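Long-range contacts in SusD homolog (Bacteroides thetaiotaomicron, PDB 3SGH), which probably binds sugars at the cell surface, as a SusD-like outer-membrane lipoprotein of a glycan-uptake system: residues Pro268-Gln276 with Asn300-Thr308; Arg250-Asn260 with Gly281-Ser289. All coordinates share one frame; numbering follows the deposited sequence.

How the interactions relate
Four segments alternate along the chain: 250-260, 268-276, 281-289 and 300-308, so the pairs of interaction 1 and interaction 2 interlock rather than nest. Their centres lie about 11 Å apart, on the same side of the chain's centre. Helix 253-261 and helix 267-270 follow each other and give one segment to each contact; the partners, 281-289 and 300-308, come from the long loop region before strand 314-317. Backbone bonds probably join the contacts directly: Q274 N is 2.9 Å from G281 O, and A251 N is 2.9 Å from S302 O. The result is a continuous mesh in which two short helices, 253-261 and 267-270, are tied to loop segments of a helix-rich protein.

Interaction 1. Residues Pro268-Gln276 with Asn300-Thr308; sequences PAYFTPQTQ and NYSKLFIAT
T272 meets K303 and S302 through its hydroxyl, its backbone N and its carbonyl O. Its OG1 sits between the backbone N and the carbonyl carbon (chi1 61°), where it accepts K303 N at 3.0 Å, while T272 N donates back to K303 O. S302 OG in turn donates to T272 O at 2.7 Å, in the carbonyl plane, and itself takes V283 N from a neighbouring loop. The methyl end of T272 is pressed tip to tip on T308, CG2 to CG2 at a tight 3.5 Å. The segments run in opposite directions with just a single bridge, F271 with L304, a loop pairing within a SusD-like protein whose body is mainly alpha-alpha superhelix. Where helix 267-270 ends, F305 N donates to Y270 O at 2.9 Å from above the carbonyl plane; Y419 OH shares that oxygen. F305 CG lies anti to its own N (chi1 -175°), which brings the ring obliquely against A269 O, while T308 OG1 donates to F305 O, a bond that holds it over one face of the F305 ring. At the far end, N300 ND2 donates to Q276 OE1 at 3.1 Å, the two amides turned 24° apart, and a water links OE1 to N300 N.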
ATOM      1  N   PRO A 268      14.826 -15.265   0.497  1.00 16.59           N
ATOM      2  CA  PRO A 268      14.134 -16.554   0.530  1.00 16.37           C
ATOM      3  C   PRO A 268      12.799 -16.551   1.257  1.00 15.98           C
ATOM      4  O   PRO A 268      11.981 -17.477   1.035  1.00 15.86           O
ATOM      5  CB  PRO A 268      15.121 -17.496   1.235  1.00 17.86           C
ATOM      6  CG  PRO A 268      16.064 -16.615   1.959  1.00 18.71           C
ATOM      7  CD  PRO A 268      16.169 -15.368   1.076  1.00 17.27           C
ATOM      8  N   ALA A 269      12.554 -15.522   2.086  1.00 15.83           N
ATOM      9  CA  ALA A 269      11.255 -15.374   2.757  1.00 14.55           C
ATOM     10  C   ALA A 269      10.222 -14.630   1.874  1.00 15.09           C
ATOM     11  O   ALA A 269       9.013 -14.674   2.131  1.00 15.76           O
ATOM     12  CB  ALA A 269      11.448 -14.678   4.046  1.00 15.75           C
ATOM     13  N   TYR A 270      10.720 -13.936   0.864  1.00 15.19           N
ATOM     14  CA  TYR A 270       9.907 -13.065  -0.006  1.00 14.62           C
ATOM     15  C   TYR A 270       9.578 -13.673  -1.370  1.00 14.97           C
ATOM     16  O   TYR A 270       8.493 -13.419  -1.891  1.00 15.34           O
ATOM     17  CB  TYR A 270      10.654 -11.758  -0.250  1.00 15.30           C
ATOM     18  CG  TYR A 270      10.565 -10.697   0.842  1.00 13.34           C
ATOM     19  CD1 TYR A 270      10.359 -11.017   2.168  1.00 14.58           C
ATOM     20  CD2 TYR A 270      10.753  -9.337   0.530  1.00 14.91           C
ATOM     21  CE1 TYR A 270      10.295 -10.025   3.129  1.00 14.07           C
ATOM     22  CE2 TYR A 270      10.715  -8.362   1.488  1.00 13.11           C
ATOM     23  CZ  TYR A 270      10.485  -8.699   2.786  1.00 14.35           C
ATOM     24  OH  TYR A 270      10.420  -7.698   3.715  1.00 16.73           O
ATOM     25  N   PHE A 271      10.516 -14.455  -1.909  1.00 13.95           N
ATOM     26  CA  PHE A 271      10.478 -14.902  -3.308  1.00 14.49           C
ATOM     27  C   PHE A 271      10.925 -16.375  -3.438  1.00 15.20           C
ATOM     28  O   PHE A 271      11.634 -16.906  -2.563  1.00 15.39           O
ATOM     29  CB  PHE A 271      11.463 -14.086  -4.157  1.00 13.83           C
ATOM     30  CG  PHE A 271      11.406 -12.603  -3.958  1.00 14.88           C
ATOM     31  CD1 PHE A 271      10.239 -11.913  -4.202  1.00 14.30           C
ATOM     32  CD2 PHE A 271      12.541 -11.899  -3.569  1.00 13.87           C
ATOM     33  CE1 PHE A 271      10.200 -10.546  -4.028  1.00 16.63           C
ATOM     34  CE2 PHE A 271      12.503 -10.500  -3.375  1.00 16.14           C
ATOM     35  CZ  PHE A 271      11.351  -9.845  -3.600  1.00 15.67           C
ATOM     36  N   THR A 272      10.595 -16.997  -4.572  1.00 14.87           N
ATOM     37  CA  THR A 272      11.208 -18.256  -4.979  1.00 16.34           C
ATOM     38  C   THR A 272      12.291 -17.963  -5.994  1.00 16.00           C
ATOM     39  O   THR A 272      12.156 -17.003  -6.760  1.00 16.68           O
ATOM     40  CB  THR A 272      10.182 -19.202  -5.606  1.00 16.02           C
ATOM     41  OG1 THR A 272       9.608 -18.595  -6.781  1.00 15.54           O
ATOM     42  CG2 THR A 272       9.109 -19.514  -4.612  1.00 17.73           C
ATOM     43  N   PRO A 273      13.354 -18.762  -6.009  1.00 17.42           N
ATOM     44  CA  PRO A 273      14.372 -18.685  -7.055  1.00 17.79           C
ATOM     45  C   PRO A 273      13.747 -18.966  -8.422  1.00 17.21           C
ATOM     46  O   PRO A 273      12.824 -19.789  -8.519  1.00 17.46           O
ATOM     47  CB  PRO A 273      15.327 -19.839  -6.688  1.00 17.67           C
ATOM     48  CG  PRO A 273      15.251 -19.875  -5.224  1.00 20.19           C
ATOM     49  CD  PRO A 273      13.795 -19.637  -4.908  1.00 19.14           C
ATOM     50  N   GLN A 274      14.246 -18.288  -9.455  1.00 16.96           N
ATOM     51  CA  GLN A 274      13.832 -18.565 -10.831  1.00 16.20           C
ATOM     52  C   GLN A 274      14.231 -19.968 -11.209  1.00 16.79           C
ATOM     53  O   GLN A 274      15.249 -20.472 -10.743  1.00 16.76           O
ATOM     54  CB  GLN A 274      14.399 -17.542 -11.809  1.00 16.56           C
ATOM     55  CG  GLN A 274      15.900 -17.556 -11.983  1.00 17.27           C
ATOM     56  CD  GLN A 274      16.394 -18.582 -12.991  1.00 17.64           C
ATOM     57  OE1 GLN A 274      15.651 -19.028 -13.906  1.00 16.45           O
ATOM     58  NE2 GLN A 274      17.682 -18.919 -12.874  1.00 18.59           N
ATOM     59  N   THR A 275      13.407 -20.615 -12.032  1.00 17.82           N
ATOM     60  CA  THR A 275      13.694 -21.978 -12.472  1.00 18.61           C
ATOM     61  C   THR A 275      13.729 -22.082 -14.011  1.00 18.94           C
ATOM     62  O   THR A 275      13.716 -23.198 -14.577  1.00 20.63           O
ATOM     63  CB  THR A 275      12.658 -22.967 -11.926  1.00 19.00           C
ATOM     64  OG1 THR A 275      11.355 -22.574 -12.405  1.00 18.17           O
ATOM     65  CG2 THR A 275      12.719 -23.012 -10.371  1.00 18.97           C
ATOM     66  N   GLN A 276      13.773 -20.937 -14.676  1.00 17.75           N
ATOM     67  CA  GLN A 276      13.849 -20.910 -16.147  1.00 17.53           C
ATOM     68  C   GLN A 276      15.171 -21.497 -16.636  1.00 18.71           C
ATOM     69  O   GLN A 276      15.200 -22.209 -17.658  1.00 18.52           O
ATOM     70  CB  GLN A 276      13.690 -19.475 -16.655  1.00 16.83           C
ATOM     71  CG  GLN A 276      13.687 -19.351 -18.178  1.00 19.93           C
ATOM     72  CD  GLN A 276      12.563 -20.165 -18.847  1.00 21.04           C
ATOM     73  OE1 GLN A 276      11.427 -20.263 -18.331  1.00 21.18           O
ATOM     74  NE2 GLN A 276      12.875 -20.747 -20.019  1.00 23.06           N
ATOM     75  N   ASN A 300       8.401 -19.020 -15.122  1.00 16.19           N
ATOM     76  CA  ASN A 300       9.471 -19.542 -14.272  1.00 16.32           C
ATOM     77  C   ASN A 300      10.445 -18.501 -13.691  1.00 16.20           C
ATOM     78  O   ASN A 300      11.496 -18.870 -13.167  1.00 16.61           O
ATOM     79  CB  ASN A 300      10.237 -20.625 -15.041  1.00 16.43           C
ATOM     80  CG  ASN A 300       9.325 -21.701 -15.556  1.00 20.25           C
ATOM     81  OD1 ASN A 300       8.464 -22.171 -14.830  1.00 19.86           O
ATOM     82  ND2 ASN A 300       9.492 -22.085 -16.812  1.00 24.00           N
ATOM     83  N   TYR A 301      10.078 -17.222 -13.762  1.00 15.47           N
ATOM     84  CA  TYR A 301      10.757 -16.204 -13.030  1.00 15.60           C
ATOM     85  C   TYR A 301      10.366 -16.295 -11.538  1.00 15.21           C
ATOM     86  O   TYR A 301       9.461 -17.049 -11.188  1.00 14.96           O
ATOM     87  CB  TYR A 301      10.447 -14.811 -13.622  1.00 14.42           C
ATOM     88  CG  TYR A 301      11.182 -14.490 -14.928  1.00 15.71           C
ATOM     89  CD1 TYR A 301      11.099 -15.353 -16.047  1.00 15.25           C
ATOM     90  CD2 TYR A 301      11.897 -13.272 -15.085  1.00 15.69           C
ATOM     91  CE1 TYR A 301      11.741 -15.065 -17.249  1.00 18.85           C
ATOM     92  CE2 TYR A 301      12.509 -12.972 -16.296  1.00 13.99           C
ATOM     93  CZ  TYR A 301      12.435 -13.876 -17.364  1.00 16.01           C
ATOM     94  OH  TYR A 301      13.034 -13.608 -18.552  1.00 15.38           O
ATOM     95  N   SER A 302      11.037 -15.537 -10.674  1.00 14.36           N
ATOM     96  CA  SER A 302      10.722 -15.568  -9.250  1.00 14.29           C
ATOM     97  C   SER A 302       9.252 -15.257  -8.942  1.00 14.64           C
ATOM     98  O   SER A 302       8.697 -14.252  -9.435  1.00 14.13           O
ATOM     99  CB  SER A 302      11.596 -14.613  -8.475  1.00 13.69           C
ATOM    100  OG  SER A 302      12.926 -15.084  -8.454  1.00 15.07           O
ATOM    101  N   LYS A 303       8.669 -16.106  -8.104  1.00 15.47           N
ATOM    102  CA  LYS A 303       7.314 -15.942  -7.636  1.00 15.40           C
ATOM    103  C   LYS A 303       7.300 -15.274  -6.276  1.00 16.22           C
ATOM    104  O   LYS A 303       8.309 -15.230  -5.561  1.00 16.76           O
ATOM    105  CB  LYS A 303       6.622 -17.288  -7.528  1.00 15.49           C
ATOM    106  CG  LYS A 303       6.603 -18.092  -8.825  1.00 17.23           C
ATOM    107  CD  LYS A 303       5.929 -19.455  -8.710  1.00 23.62           C
ATOM    108  CE  LYS A 303       6.884 -20.491  -8.072  1.00 29.67           C
ATOM    109  NZ  LYS A 303       6.359 -21.930  -7.924  1.00 30.34           N
ATOM    110  N   LEU A 304       6.139 -14.730  -5.920  1.00 16.03           N
ATOM    111  CA  LEU A 304       5.924 -14.242  -4.563  1.00 15.75           C
ATOM    112  C   LEU A 304       5.826 -15.483  -3.662  1.00 15.63           C
ATOM    113  O   LEU A 304       5.057 -16.424  -3.946  1.00 15.85           O
ATOM    114  CB  LEU A 304       4.616 -13.426  -4.506  1.00 16.27           C
ATOM    115  CG  LEU A 304       4.407 -12.322  -5.557  1.00 18.16           C
ATOM    116  CD1 LEU A 304       3.040 -11.684  -5.354  1.00 17.56           C
ATOM    117  CD2 LEU A 304       5.510 -11.264  -5.459  1.00 17.17           C
ATOM    118  N   PHE A 305       6.580 -15.455  -2.561  1.00 14.86           N
ATOM    119  CA  PHE A 305       6.588 -16.555  -1.609  1.00 14.38           C
ATOM    120  C   PHE A 305       5.170 -16.896  -1.100  1.00 14.78           C
ATOM    121  O   PHE A 305       4.807 -18.063  -0.932  1.00 13.60           O
ATOM    122  CB  PHE A 305       7.501 -16.264  -0.439  1.00 14.98           C
ATOM    123  CG  PHE A 305       7.623 -17.447   0.494  1.00 16.85           C
ATOM    124  CD1 PHE A 305       6.757 -17.590   1.565  1.00 20.68           C
ATOM    125  CD2 PHE A 305       8.540 -18.457   0.222  1.00 21.69           C
ATOM    126  CE1 PHE A 305       6.812 -18.734   2.383  1.00 20.80           C
ATOM    127  CE2 PHE A 305       8.622 -19.576   1.015  1.00 23.43           C
ATOM    128  CZ  PHE A 305       7.749 -19.728   2.126  1.00 22.38           C
ATOM    129  N   ILE A 306       4.366 -15.880  -0.849  1.00 14.59           N
ATOM    130  CA  ILE A 306       3.019 -16.080  -0.261  1.00 16.13           C
ATOM    131  C   ILE A 306       2.139 -16.910  -1.198  1.00 16.36           C
ATOM    132  O   ILE A 306       1.255 -17.606  -0.727  1.00 18.57           O
ATOM    133  CB  ILE A 306       2.334 -14.722   0.079  1.00 14.74           C
ATOM    134  CG1 ILE A 306       1.123 -14.917   1.019  1.00 18.13           C
ATOM    135  CG2 ILE A 306       1.976 -13.969  -1.219  1.00 16.06           C
ATOM    136  CD1 ILE A 306       0.589 -13.540   1.564  1.00 18.68           C
ATOM    137  N   ALA A 307       2.435 -16.906  -2.503  1.00 16.92           N
ATOM    138  CA  ALA A 307       1.733 -17.735  -3.498  1.00 15.98           C
ATOM    139  C   ALA A 307       2.059 -19.227  -3.383  1.00 16.44           C
ATOM    140  O   ALA A 307       1.301 -20.045  -3.958  1.00 15.75           O
ATOM    141  CB  ALA A 307       2.027 -17.274  -4.964  1.00 16.56           C
ATOM    142  N   THR A 308       3.138 -19.582  -2.672  1.00 15.93           N
ATOM    143  CA  THR A 308       3.641 -20.956  -2.651  1.00 18.00           C
ATOM    144  C   THR A 308       2.916 -21.850  -1.641  1.00 19.14           C
ATOM    145  O   THR A 308       3.103 -23.074  -1.634  1.00 19.97           O
ATOM    146  CB  THR A 308       5.164 -21.028  -2.360  1.00 18.60           C
ATOM    147  OG1 THR A 308       5.424 -20.583  -1.014  1.00 20.56           O
ATOM    148  CG2 THR A 308       5.926 -20.230  -3.408  1.00 18.77           C
TER
HETATM  149  O   HOH W   1      10.316 -19.696  -9.193  1.00 26.03           O
HETATM  150  O   HOH W   2       9.824 -18.284 -17.474  1.00 17.52           O

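Interaction 2. Residues Arg250-Asn260 with Gly281-Ser289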
ATOM      1  N   ARG A 250       4.065 -12.059 -10.793  1.00 14.16           N
ATOM      2  CA  ARG A 250       5.376 -12.538 -10.406  1.00 13.57           C
ATOM      3  C   ARG A 250       6.086 -11.450  -9.592  1.00 12.75           C
ATOM      4  O   ARG A 250       5.587 -10.352  -9.447  1.00 12.44           O
ATOM      5  CB  ARG A 250       6.207 -12.945 -11.636  1.00 13.41           C
ATOM      6  CG  ARG A 250       5.770 -14.232 -12.346  1.00 11.20           C
ATOM      7  CD  ARG A 250       6.055 -15.452 -11.534  1.00 13.96           C
ATOM      8  NE  ARG A 250       5.634 -16.719 -12.099  1.00 13.18           N
ATOM      9  CZ  ARG A 250       4.464 -17.342 -11.889  1.00 13.25           C
ATOM     10  NH1 ARG A 250       3.496 -16.773 -11.191  1.00 16.89           N
ATOM     11  NH2 ARG A 250       4.239 -18.527 -12.427  1.00 16.76           N
ATOM     12  N   ALA A 251       7.250 -11.759  -9.051  1.00 13.00           N
ATOM     13  CA  ALA A 251       8.063 -10.779  -8.358  1.00 14.26           C
ATOM     14  C   ALA A 251       8.508  -9.690  -9.369  1.00 13.60           C
ATOM     15  O   ALA A 251       8.798  -9.962 -10.523  1.00 14.28           O
ATOM     16  CB  ALA A 251       9.271 -11.466  -7.716  1.00 12.36           C
ATOM     17  N   ASN A 252       8.584  -8.471  -8.902  1.00 13.81           N
ATOM     18  CA  ASN A 252       8.966  -7.309  -9.711  1.00 14.42           C
ATOM     19  C   ASN A 252      10.488  -7.153  -9.699  1.00 14.64           C
ATOM     20  O   ASN A 252      11.162  -7.296  -8.666  1.00 14.66           O
ATOM     21  CB  ASN A 252       8.263  -6.063  -9.149  1.00 13.99           C
ATOM     22  CG  ASN A 252       8.409  -4.828 -10.005  1.00 13.91           C
ATOM     23  OD1 ASN A 252       9.520  -4.427 -10.380  1.00 14.35           O
ATOM     24  ND2 ASN A 252       7.296  -4.158 -10.250  1.00 12.89           N
ATOM     25  N   ALA A 253      11.034  -6.910 -10.900  1.00 13.38           N
ATOM     26  CA  ALA A 253      12.440  -6.652 -11.116  1.00 13.35           C
ATOM     27  C   ALA A 253      13.041  -5.677 -10.118  1.00 13.99           C
ATOM     28  O   ALA A 253      14.192  -5.804  -9.708  1.00 14.24           O
ATOM     29  CB  ALA A 253      12.579  -6.028 -12.530  1.00 12.68           C
ATOM     30  N   CYS A 254      12.263  -4.653  -9.774  1.00 13.51           N
ATOM     31  CA  CYS A 254      12.741  -3.560  -8.953  1.00 14.38           C
ATOM     32  C   CYS A 254      13.071  -3.983  -7.495  1.00 14.88           C
ATOM     33  O   CYS A 254      14.216  -3.905  -7.102  1.00 12.30           O
ATOM     34  CB  CYS A 254      11.703  -2.435  -8.962  1.00 15.29           C
ATOM     35  SG  CYS A 254      12.196  -0.981  -8.039  1.00 19.26           S
ATOM     36  N   LEU A 255      12.091  -4.492  -6.738  1.00 14.56           N
ATOM     37  CA  LEU A 255      12.377  -4.944  -5.386  1.00 14.15           C
ATOM     38  C   LEU A 255      13.448  -6.052  -5.372  1.00 13.44           C
ATOM     39  O   LEU A 255      14.362  -6.022  -4.536  1.00 13.87           O
ATOM     40  CB  LEU A 255      11.117  -5.452  -4.688  1.00 13.79           C
ATOM     41  CG  LEU A 255      11.306  -5.871  -3.227  1.00 13.02           C
ATOM     42  CD1 LEU A 255      11.798  -4.702  -2.369  1.00 13.12           C
ATOM     43  CD2 LEU A 255       9.988  -6.515  -2.675  1.00 14.02           C
ATOM     44  N   VAL A 256      13.358  -7.014  -6.279  1.00 12.44           N
ATOM     45  CA  VAL A 256      14.319  -8.135  -6.309  1.00 13.36           C
ATOM     46  C   VAL A 256      15.741  -7.598  -6.544  1.00 13.77           C
ATOM     47  O   VAL A 256      16.696  -8.005  -5.894  1.00 14.06           O
ATOM     48  CB  VAL A 256      13.946  -9.205  -7.382  1.00 13.79           C
ATOM     49  CG1 VAL A 256      15.016 -10.292  -7.444  1.00 15.62           C
ATOM     50  CG2 VAL A 256      12.515  -9.804  -7.073  1.00 13.62           C
ATOM     51  N   SER A 257      15.899  -6.685  -7.499  1.00 13.29           N
ATOM     52  CA  SER A 257      17.217  -6.064  -7.779  1.00 14.35           C
ATOM     53  C   SER A 257      17.783  -5.250  -6.609  1.00 14.28           C
ATOM     54  O   SER A 257      18.997  -5.313  -6.302  1.00 13.55           O
ATOM     55  CB  SER A 257      17.132  -5.168  -9.028  1.00 14.79           C
ATOM     56  OG  SER A 257      16.903  -5.990 -10.154  1.00 17.81           O
ATOM     57  N   TYR A 258      16.951  -4.477  -5.927  1.00 14.17           N
ATOM     58  CA  TYR A 258      17.458  -3.798  -4.739  1.00 13.96           C
ATOM     59  C   TYR A 258      17.992  -4.843  -3.729  1.00 14.49           C
ATOM     60  O   TYR A 258      19.101  -4.729  -3.188  1.00 15.37           O
ATOM     61  CB  TYR A 258      16.368  -3.000  -4.050  1.00 13.89           C
ATOM     62  CG  TYR A 258      16.191  -1.530  -4.498  1.00 12.84           C
ATOM     63  CD1 TYR A 258      15.560  -1.183  -5.676  1.00 13.06           C
ATOM     64  CD2 TYR A 258      16.641  -0.513  -3.678  1.00 16.27           C
ATOM     65  CE1 TYR A 258      15.359   0.174  -6.015  1.00 15.70           C
ATOM     66  CE2 TYR A 258      16.444   0.795  -3.999  1.00 16.82           C
ATOM     67  CZ  TYR A 258      15.823   1.138  -5.168  1.00 16.30           C
ATOM     68  OH  TYR A 258      15.607   2.468  -5.425  1.00 19.68           O
HETATM   69  N   MSE A 259      17.190  -5.868  -3.474  1.00 14.33           N
HETATM   70  CA  MSE A 259      17.549  -6.916  -2.517  1.00 14.36           C
HETATM   71  C   MSE A 259      18.723  -7.819  -2.944  1.00 15.19           C
HETATM   72  O   MSE A 259      19.518  -8.234  -2.096  1.00 15.62           O
HETATM   73  CB  MSE A 259      16.296  -7.717  -2.194  1.00 14.22           C
HETATM   74  CG  MSE A 259      15.263  -6.872  -1.436  1.00 13.72           C
HETATM   75 SE   MSE A 259      13.648  -7.844  -1.043  0.75 11.46          SE
HETATM   76  CE  MSE A 259      14.341  -8.919   0.446  1.00 15.09           C
ATOM     77  N   ASN A 260      18.893  -8.057  -4.240  1.00 14.98           N
ATOM     78  CA  ASN A 260      20.069  -8.785  -4.747  1.00 15.60           C
ATOM     79  C   ASN A 260      21.358  -7.963  -4.481  1.00 17.07           C
ATOM     80  O   ASN A 260      22.370  -8.503  -4.028  1.00 17.08           O
ATOM     81  CB  ASN A 260      19.946  -9.100  -6.235  1.00 16.32           C
ATOM     82  CG  ASN A 260      19.107 -10.343  -6.527  1.00 16.29           C
ATOM     83  OD1 ASN A 260      18.959 -11.223  -5.683  1.00 15.93           O
ATOM     84  ND2 ASN A 260      18.618 -10.445  -7.764  1.00 15.94           N
ATOM     85  N   GLY A 281      19.083 -18.412  -8.222  1.00 18.83           N
ATOM     86  CA  GLY A 281      19.033 -16.966  -7.910  1.00 18.84           C
ATOM     87  C   GLY A 281      17.615 -16.399  -8.079  1.00 16.94           C
ATOM     88  O   GLY A 281      16.717 -17.081  -8.559  1.00 17.87           O
ATOM     89  N   TYR A 282      17.477 -15.129  -7.720  1.00 16.27           N
ATOM     90  CA  TYR A 282      16.240 -14.410  -7.710  1.00 15.78           C
ATOM     91  C   TYR A 282      16.268 -13.451  -8.868  1.00 15.35           C
ATOM     92  O   TYR A 282      17.198 -12.694  -9.005  1.00 16.49           O
ATOM     93  CB  TYR A 282      16.040 -13.665  -6.367  1.00 15.15           C
ATOM     94  CG  TYR A 282      16.068 -14.625  -5.199  1.00 16.71           C
ATOM     95  CD1 TYR A 282      14.933 -15.342  -4.836  1.00 16.69           C
ATOM     96  CD2 TYR A 282      17.252 -14.864  -4.501  1.00 19.30           C
ATOM     97  CE1 TYR A 282      14.954 -16.277  -3.790  1.00 19.73           C
ATOM     98  CE2 TYR A 282      17.271 -15.781  -3.420  1.00 20.48           C
ATOM     99  CZ  TYR A 282      16.128 -16.479  -3.093  1.00 18.68           C
ATOM    100  OH  TYR A 282      16.170 -17.362  -2.057  1.00 22.35           O
ATOM    101  N   VAL A 283      15.258 -13.562  -9.731  1.00 15.78           N
ATOM    102  CA  VAL A 283      15.110 -12.709 -10.906  1.00 15.18           C
ATOM    103  C   VAL A 283      13.651 -12.293 -11.033  1.00 15.12           C
ATOM    104  O   VAL A 283      12.732 -13.135 -11.234  1.00 14.68           O
ATOM    105  CB  VAL A 283      15.588 -13.392 -12.208  1.00 15.48           C
ATOM    106  CG1 VAL A 283      15.404 -12.446 -13.390  1.00 15.23           C
ATOM    107  CG2 VAL A 283      17.095 -13.882 -12.124  1.00 15.07           C
ATOM    108  N   GLY A 284      13.416 -10.990 -10.887  1.00 14.79           N
ATOM    109  CA  GLY A 284      12.074 -10.418 -11.075  1.00 15.01           C
ATOM    110  C   GLY A 284      11.745 -10.125 -12.527  1.00 15.14           C
ATOM    111  O   GLY A 284      12.615 -10.232 -13.406  1.00 15.90           O
ATOM    112  N   VAL A 285      10.495  -9.741 -12.750  1.00 13.97           N
ATOM    113  CA  VAL A 285       9.960  -9.362 -14.060  1.00 13.88           C
ATOM    114  C   VAL A 285       9.886  -7.865 -14.183  1.00 13.49           C
ATOM    115  O   VAL A 285       9.366  -7.192 -13.295  1.00 13.33           O
ATOM    116  CB  VAL A 285       8.562 -10.009 -14.308  1.00 13.94           C
ATOM    117  CG1 VAL A 285       8.033  -9.614 -15.745  1.00 14.33           C
ATOM    118  CG2 VAL A 285       8.639 -11.505 -14.104  1.00 13.14           C
ATOM    119  N   ARG A 286      10.399  -7.313 -15.294  1.00 14.06           N
ATOM    120  CA  ARG A 286      10.288  -5.887 -15.525  1.00 14.58           C
ATOM    121  C   ARG A 286       8.810  -5.540 -15.816  1.00 14.73           C
ATOM    122  O   ARG A 286       8.225  -6.053 -16.778  1.00 15.36           O
ATOM    123  CB  ARG A 286      11.192  -5.467 -16.681  1.00 14.85           C
ATOM    124  CG  ARG A 286      11.187  -3.973 -16.972  1.00 12.97           C
ATOM    125  CD  ARG A 286      12.017  -3.164 -15.928  1.00 14.98           C
ATOM    126  NE  ARG A 286      11.883  -1.744 -16.216  1.00 15.05           N
ATOM    127  CZ  ARG A 286      12.535  -1.062 -17.150  1.00 15.33           C
ATOM    128  NH1 ARG A 286      13.501  -1.605 -17.836  1.00 16.69           N
ATOM    129  NH2 ARG A 286      12.227   0.222 -17.363  1.00 16.29           N
ATOM    130  N   SER A 287       8.256  -4.633 -15.018  1.00 13.88           N
ATOM    131  CA  SER A 287       6.886  -4.174 -15.186  1.00 13.92           C
ATOM    132  C   SER A 287       6.947  -3.167 -16.318  1.00 15.01           C
ATOM    133  O   SER A 287       7.874  -2.339 -16.359  1.00 15.52           O
ATOM    134  CB  SER A 287       6.381  -3.528 -13.904  1.00 13.14           C
ATOM    135  OG  SER A 287       5.042  -3.133 -14.058  1.00 14.32           O
ATOM    136  N   GLY A 288       6.052  -3.277 -17.288  1.00 14.76           N
ATOM    137  CA  GLY A 288       6.121  -2.390 -18.422  1.00 15.64           C
ATOM    138  C   GLY A 288       7.306  -2.776 -19.330  1.00 15.62           C
ATOM    139  O   GLY A 288       8.104  -1.927 -19.734  1.00 15.82           O
ATOM    140  N   SER A 289       7.406  -4.061 -19.637  1.00 15.26           N
ATOM    141  CA  SER A 289       8.558  -4.608 -20.370  1.00 15.35           C
ATOM    142  C   SER A 289       8.641  -4.123 -21.813  1.00 16.52           C
ATOM    143  O   SER A 289       7.658  -3.633 -22.384  1.00 16.04           O
ATOM    144  CB  SER A 289       8.468  -6.144 -20.294  1.00 16.04           C
ATOM    145  OG  SER A 289       7.153  -6.584 -20.578  1.00 15.09           O
TER
HETATM  146  O   HOH W   3      10.061  -3.617 -12.891  1.00 12.59           O
HETATM  147  O   HOH W   4      15.733  -9.202 -10.622  1.00 18.22           O
HETATM  148  O   HOH W   5      19.978 -13.795  -6.678  1.00 17.64           O
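A251 and A253 bond to the same residue, V285, one on each side of N252. V285 N donates almost straight to A251 O at 2.8 Å, and A253 N returns to V285 O at 2.9 Å, well above the carbonyl plane; this single bridge ends as helix 253-261 begins. G284 faces A253 so closely that a side chain there would clash with A253 N. In N252, the N-cap, CG anti to the backbone N (chi1 -172°) carries OD1 round to accept C254 N on a lone pair at 2.8 Å; a water ties that oxygen to S287 N. One turn further, V256 CG1 lies 3.7 Å from Y282 CB. N260 ND2 donates to Y282 O at 2.9 Å, with the oxygen in the amide plane, while OD1 takes R267 NH1 and a water shared with Y282 N. An alanine here would remove the bonds to Y282 O and R267 NH1 and is likely to leave the Y282 end of the segment less firmly tied to the helix. Beyond the contact, strand 50-52 pairs with 249-251 and meets V285 O through T51, helix 403-417 packs on C254 and L255, and Y282 leans on helix 267-270.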